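Local coordinates for uncharacterized protein (Candida albicans, PDB 5K04) that serves as the non-catalytic MDM20 subunit of the NatB N-terminal acetyltransferase complex, probably wrapping and supporting the catalytic subunit NAT3, at residues F117-I121 and I480-F484; L576-V580 and K595-K599. All coordinates share one frame. Numbering follows the deposited sequence.

Interaction 1. Residues F117-I121 and I480-F484; sequences FDNSI and IIQGF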
loop_
_atom_site.group_PDB
_atom_site.type_symbol
_atom_site.label_atom_id
_atom_site.label_comp_id
_atom_site.label_asym_id
_atom_site.label_seq_id
_atom_site.Cartn_x
_atom_site.Cartn_y
_atom_site.Cartn_z
ATOM N N PHE A 117 -25.933 1.721 -6.102
ATOM C CA PHE A 117 -24.606 2.321 -6.075
ATOM C C PHE A 117 -23.761 1.729 -4.953
ATOM O O PHE A 117 -22.609 1.343 -5.172
ATOM C CB PHE A 117 -24.748 3.841 -5.929
ATOM C CG PHE A 117 -23.455 4.565 -5.691
ATOM C CD1 PHE A 117 -22.434 4.535 -6.635
ATOM C CD2 PHE A 117 -23.268 5.295 -4.531
ATOM C CE1 PHE A 117 -21.240 5.208 -6.409
ATOM C CE2 PHE A 117 -22.084 5.976 -4.301
ATOM C CZ PHE A 117 -21.066 5.931 -5.244
ATOM N N ASP A 118 -24.332 1.643 -3.746
ATOM C CA ASP A 118 -23.608 1.095 -2.600
ATOM C C ASP A 118 -23.175 -0.339 -2.854
ATOM O O ASP A 118 -22.082 -0.743 -2.454
ATOM C CB ASP A 118 -24.473 1.174 -1.347
ATOM C CG ASP A 118 -24.657 2.599 -0.867
ATOM O OD1 ASP A 118 -24.066 3.512 -1.482
ATOM O OD2 ASP A 118 -25.379 2.810 0.122
ATOM N N ASN A 119 -24.019 -1.120 -3.525
ATOM C CA ASN A 119 -23.667 -2.491 -3.849
ATOM C C ASN A 119 -22.701 -2.567 -5.021
ATOM O O ASN A 119 -21.975 -3.553 -5.142
ATOM C CB ASN A 119 -24.936 -3.299 -4.143
ATOM C CG ASN A 119 -25.800 -3.519 -2.887
ATOM O OD1 ASN A 119 -26.998 -3.246 -2.880
ATOM N ND2 ASN A 119 -25.179 -4.014 -1.827
ATOM N N SER A 120 -22.657 -1.532 -5.864
ATOM C CA SER A 120 -21.842 -1.539 -7.070
ATOM C C SER A 120 -20.411 -1.099 -6.825
ATOM O O SER A 120 -19.569 -1.317 -7.699
ATOM C CB SER A 120 -22.451 -0.628 -8.153
ATOM O OG SER A 120 -23.644 -1.180 -8.691
ATOM N N ILE A 121 -20.120 -0.485 -5.677
ATOM C CA ILE A 121 -18.825 0.168 -5.498
ATOM C C ILE A 121 -17.689 -0.842 -5.629
ATOM O O ILE A 121 -16.723 -0.617 -6.369
ATOM C CB ILE A 121 -18.794 0.919 -4.157
ATOM C CG1 ILE A 121 -19.732 2.130 -4.262
ATOM C CG2 ILE A 121 -17.359 1.339 -3.807
ATOM C CD1 ILE A 121 -19.768 3.044 -3.061
ATOM N N ILE A 480 -15.779 6.265 0.482
ATOM C CA ILE A 480 -16.317 6.584 -0.840
ATOM C C ILE A 480 -17.748 7.104 -0.741
ATOM O O ILE A 480 -18.129 8.051 -1.438
ATOM C CB ILE A 480 -16.230 5.349 -1.756
ATOM C CG1 ILE A 480 -14.763 4.989 -2.019
ATOM C CG2 ILE A 480 -16.984 5.608 -3.049
ATOM C CD1 ILE A 480 -14.579 3.697 -2.778
ATOM N N ILE A 481 -18.556 6.505 0.133
ATOM C CA ILE A 481 -19.948 6.929 0.291
ATOM C C ILE A 481 -20.009 8.330 0.878
ATOM O O ILE A 481 -20.754 9.197 0.402
ATOM C CB ILE A 481 -20.717 5.916 1.164
ATOM C CG1 ILE A 481 -20.914 4.593 0.411
ATOM C CG2 ILE A 481 -22.059 6.477 1.626
ATOM C CD1 ILE A 481 -21.680 3.529 1.201
ATOM N N GLN A 482 -19.224 8.566 1.926
ATOM C CA GLN A 482 -19.202 9.875 2.577
ATOM C C GLN A 482 -18.567 10.926 1.681
ATOM O O GLN A 482 -18.998 12.085 1.669
ATOM C CB GLN A 482 -18.438 9.782 3.898
ATOM C CG GLN A 482 -19.112 8.958 4.971
ATOM C CD GLN A 482 -18.209 8.744 6.177
ATOM O OE1 GLN A 482 -17.073 9.230 6.216
ATOM N NE2 GLN A 482 -18.709 8.009 7.170
ATOM N N GLY A 483 -17.516 10.550 0.951
ATOM C CA GLY A 483 -16.903 11.496 0.035
ATOM C C GLY A 483 -17.865 11.959 -1.043
ATOM O O GLY A 483 -17.839 13.119 -1.441
ATOM N N PHE A 484 -18.714 11.049 -1.545
ATOM C CA PHE A 484 -19.770 11.466 -2.464
ATOM C C PHE A 484 -20.840 12.296 -1.753
ATOM O O PHE A 484 -21.273 13.327 -2.275
ATOM C CB PHE A 484 -20.399 10.243 -3.134
ATOM C CG PHE A 484 -19.716 9.808 -4.412
ATOM C CD1 PHE A 484 -20.051 10.391 -5.628
ATOM C CD2 PHE A 484 -18.771 8.789 -4.400
ATOM C CE1 PHE A 484 -19.441 9.983 -6.799
ATOM C CE2 PHE A 484 -18.149 8.374 -5.565
ATOM C CZ PHE A 484 -18.482 8.978 -6.772
#
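The aromatic part of the contact between F117-I121 and I480-F484 is a T-shaped stack: F117 turns its ring edge onto the face of F484, with centroids 5.2 Å apart, planes at 77° and F117 CZ lying 3.8 Å from F484 CD2. Aliphatic packing continues from this pair. The tip of I121 fits against two successive isoleucines, with I121 CD1 3.8 Å from I480 CG2 and 4.0 Å from I481 CG1. At the more open margin, the carboxylate of D118 meets a methyl group, D118 OD1 standing 3.6 Å from I481 CD1. The contact thus rests on side-chain packing, and the CA atoms of D118 and I481 stay 7.5 Å apart. Its partners are 359 residues apart, so it ties helix 109-120 to the long helix 456-485 of an all-helical fold consistent with TPR-like repeats. Helix 126-138 packs on 117-121, adding F129 and F133 to the aromatic cluster of F117; helix 489-503 packs on 480-484, with F495 against I480 and L492 against F484.

Interaction 2. Residues L576-V580 and K595-K599; sequences LKLLV and KVFNK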
loop_
_atom_site.group_PDB
_atom_site.type_symbol
_atom_site.label_atom_id
_atom_site.label_comp_id
_atom_site.label_asym_id
_atom_site.label_seq_id
_atom_site.Cartn_x
_atom_site.Cartn_y
_atom_site.Cartn_z
ATOM N N LEU A 576 -1.176 -20.125 -7.520
ATOM C CA LEU A 576 -1.382 -21.554 -7.704
ATOM C C LEU A 576 -1.808 -22.219 -6.408
ATOM O O LEU A 576 -2.632 -23.145 -6.421
ATOM C CB LEU A 576 -0.108 -22.196 -8.249
ATOM C CG LEU A 576 0.225 -21.848 -9.702
ATOM C CD1 LEU A 576 1.644 -22.322 -10.069
ATOM C CD2 LEU A 576 -0.817 -22.465 -10.617
ATOM N N LYS A 577 -1.239 -21.774 -5.282
ATOM C CA LYS A 577 -1.664 -22.281 -3.984
ATOM C C LYS A 577 -3.156 -22.069 -3.797
ATOM O O LYS A 577 -3.874 -22.974 -3.362
ATOM C CB LYS A 577 -0.882 -21.596 -2.860
ATOM C CG LYS A 577 0.603 -21.957 -2.814
ATOM C CD LYS A 577 0.834 -23.458 -2.712
ATOM C CE LYS A 577 2.301 -23.779 -2.423
ATOM N NZ LYS A 577 2.787 -23.320 -1.062
ATOM N N LEU A 578 -3.642 -20.871 -4.146
ATOM C CA LEU A 578 -5.058 -20.564 -3.970
ATOM C C LEU A 578 -5.917 -21.388 -4.922
ATOM O O LEU A 578 -7.004 -21.842 -4.548
ATOM C CB LEU A 578 -5.293 -19.069 -4.164
ATOM C CG LEU A 578 -4.491 -18.207 -3.183
ATOM C CD1 LEU A 578 -4.846 -16.743 -3.351
ATOM C CD2 LEU A 578 -4.732 -18.651 -1.751
ATOM N N LEU A 579 -5.434 -21.614 -6.144
ATOM C CA LEU A 579 -6.112 -22.549 -7.039
ATOM C C LEU A 579 -6.157 -23.943 -6.434
ATOM O O LEU A 579 -7.221 -24.579 -6.398
ATOM C CB LEU A 579 -5.420 -22.576 -8.395
ATOM C CG LEU A 579 -5.471 -21.224 -9.113
ATOM C CD1 LEU A 579 -4.756 -21.283 -10.452
ATOM C CD2 LEU A 579 -6.913 -20.815 -9.311
ATOM N N VAL A 580 -5.012 -24.425 -5.933
ATOM C CA VAL A 580 -4.964 -25.750 -5.308
ATOM C C VAL A 580 -6.091 -25.891 -4.296
ATOM O O VAL A 580 -6.904 -26.820 -4.361
ATOM C CB VAL A 580 -3.588 -26.000 -4.649
ATOM C CG1 VAL A 580 -3.643 -27.239 -3.731
ATOM C CG2 VAL A 580 -2.505 -26.192 -5.693
ATOM N N LYS A 595 -7.907 -25.894 -15.793
ATOM C CA LYS A 595 -7.443 -25.252 -17.014
ATOM C C LYS A 595 -6.680 -23.970 -16.700
ATOM O O LYS A 595 -5.619 -23.712 -17.282
ATOM C CB LYS A 595 -8.630 -24.976 -17.937
ATOM C CG LYS A 595 -9.201 -26.242 -18.583
ATOM C CD LYS A 595 -10.495 -25.937 -19.322
ATOM C CE LYS A 595 -11.205 -27.208 -19.745
ATOM N NZ LYS A 595 -12.489 -26.895 -20.437
ATOM N N VAL A 596 -7.195 -23.162 -15.775
ATOM C CA VAL A 596 -6.445 -21.992 -15.330
ATOM C C VAL A 596 -5.113 -22.424 -14.728
ATOM O O VAL A 596 -4.055 -21.868 -15.051
ATOM C CB VAL A 596 -7.287 -21.169 -14.338
ATOM C CG1 VAL A 596 -6.478 -20.038 -13.762
ATOM C CG2 VAL A 596 -8.534 -20.627 -15.031
ATOM N N PHE A 597 -5.148 -23.445 -13.867
ATOM C CA PHE A 597 -3.939 -23.965 -13.233
ATOM C C PHE A 597 -2.894 -24.331 -14.278
ATOM O O PHE A 597 -1.716 -23.977 -14.159
ATOM C CB PHE A 597 -4.303 -25.191 -12.383
ATOM C CG PHE A 597 -3.198 -25.661 -11.461
ATOM C CD1 PHE A 597 -2.129 -26.401 -11.940
ATOM C CD2 PHE A 597 -3.250 -25.377 -10.117
ATOM C CE1 PHE A 597 -1.123 -26.836 -11.087
ATOM C CE2 PHE A 597 -2.249 -25.802 -9.257
ATOM C CZ PHE A 597 -1.184 -26.531 -9.747
ATOM N N ASN A 598 -3.316 -25.043 -15.316
ATOM C CA ASN A 598 -2.374 -25.575 -16.291
ATOM C C ASN A 598 -1.837 -24.490 -17.228
ATOM O O ASN A 598 -0.684 -24.569 -17.666
ATOM C CB ASN A 598 -3.055 -26.704 -17.063
ATOM C CG ASN A 598 -2.145 -27.355 -18.059
ATOM O OD1 ASN A 598 -1.092 -27.885 -17.710
ATOM N ND2 ASN A 598 -2.550 -27.324 -19.315
ATOM N N LYS A 599 -2.650 -23.468 -17.534
ATOM C CA LYS A 599 -2.162 -22.326 -18.300
ATOM C C LYS A 599 -1.092 -21.556 -17.526
ATOM O O LYS A 599 -0.103 -21.095 -18.105
ATOM C CB LYS A 599 -3.333 -21.406 -18.655
ATOM C CG LYS A 599 -3.035 -20.423 -19.790
ATOM C CD LYS A 599 -4.246 -19.562 -20.126
ATOM C CE LYS A 599 -4.239 -19.137 -21.595
ATOM N NZ LYS A 599 -2.975 -18.450 -21.993
#
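V596 opens the contact on the second helix, its CA-to-CB bond aimed at the first and its methyl group meeting L579, with V596 CG1 3.9 Å from L579 CD1. V543, from a loop, touches both residues of this pair. The next residue, F597, loses 91 Å² of surface to 576-580, more than any other residue of the contact. Its CB leaves the helix sideways, but the t rotamer of chi1 swings the ring across to the other helix, where three side chains receive it. L576 lies over one face in a CH-pi contact, its CD2 3.9 Å from the centroid of the F597 ring and 14° off the ring normal, while L579 and V580 approach the edge: F597 CD2 is 3.9 Å from L579 CB, and F597 CE2 is 3.6 Å from V580 CG2. The segments belong to helices 571-584 and 591-601, a short antiparallel helical hairpin of the kind that builds TPR-like superhelices; the local axes run at 155° to each other and approach to 10.2 Å. After F597 the helix turns its next residue off the interface: the CA-to-CB bond of N598 points away from 576-580, and its side chain packs on F618 of helix 608-625, which also touches F597. One turn after K595, K599 N donates to K595 O at 3.0 Å, an i+4 helical bond.

How the interactions relate
Both contacts are largely buried at similar distances from the centre of the chain, about 21-22 Å, yet they share no helix: their centres are 33 Å apart and their nearest atoms about 20 Å. They also differ in reach. Interaction 1 joins helices far apart in sequence, whereas interaction 2, which follows it along the chain, pairs consecutive helices. Both use phenylalanine, but interaction 1 sets one ring against another, while interaction 2 lodges a single ring among aliphatic groups. Each has a partly exposed margin: a carboxylate against an isoleucine (D118 and I481) in interaction 1, V596 in interaction 2. NAT3 packs beside interaction 1, on Q482, but does not touch the segments of interaction 2.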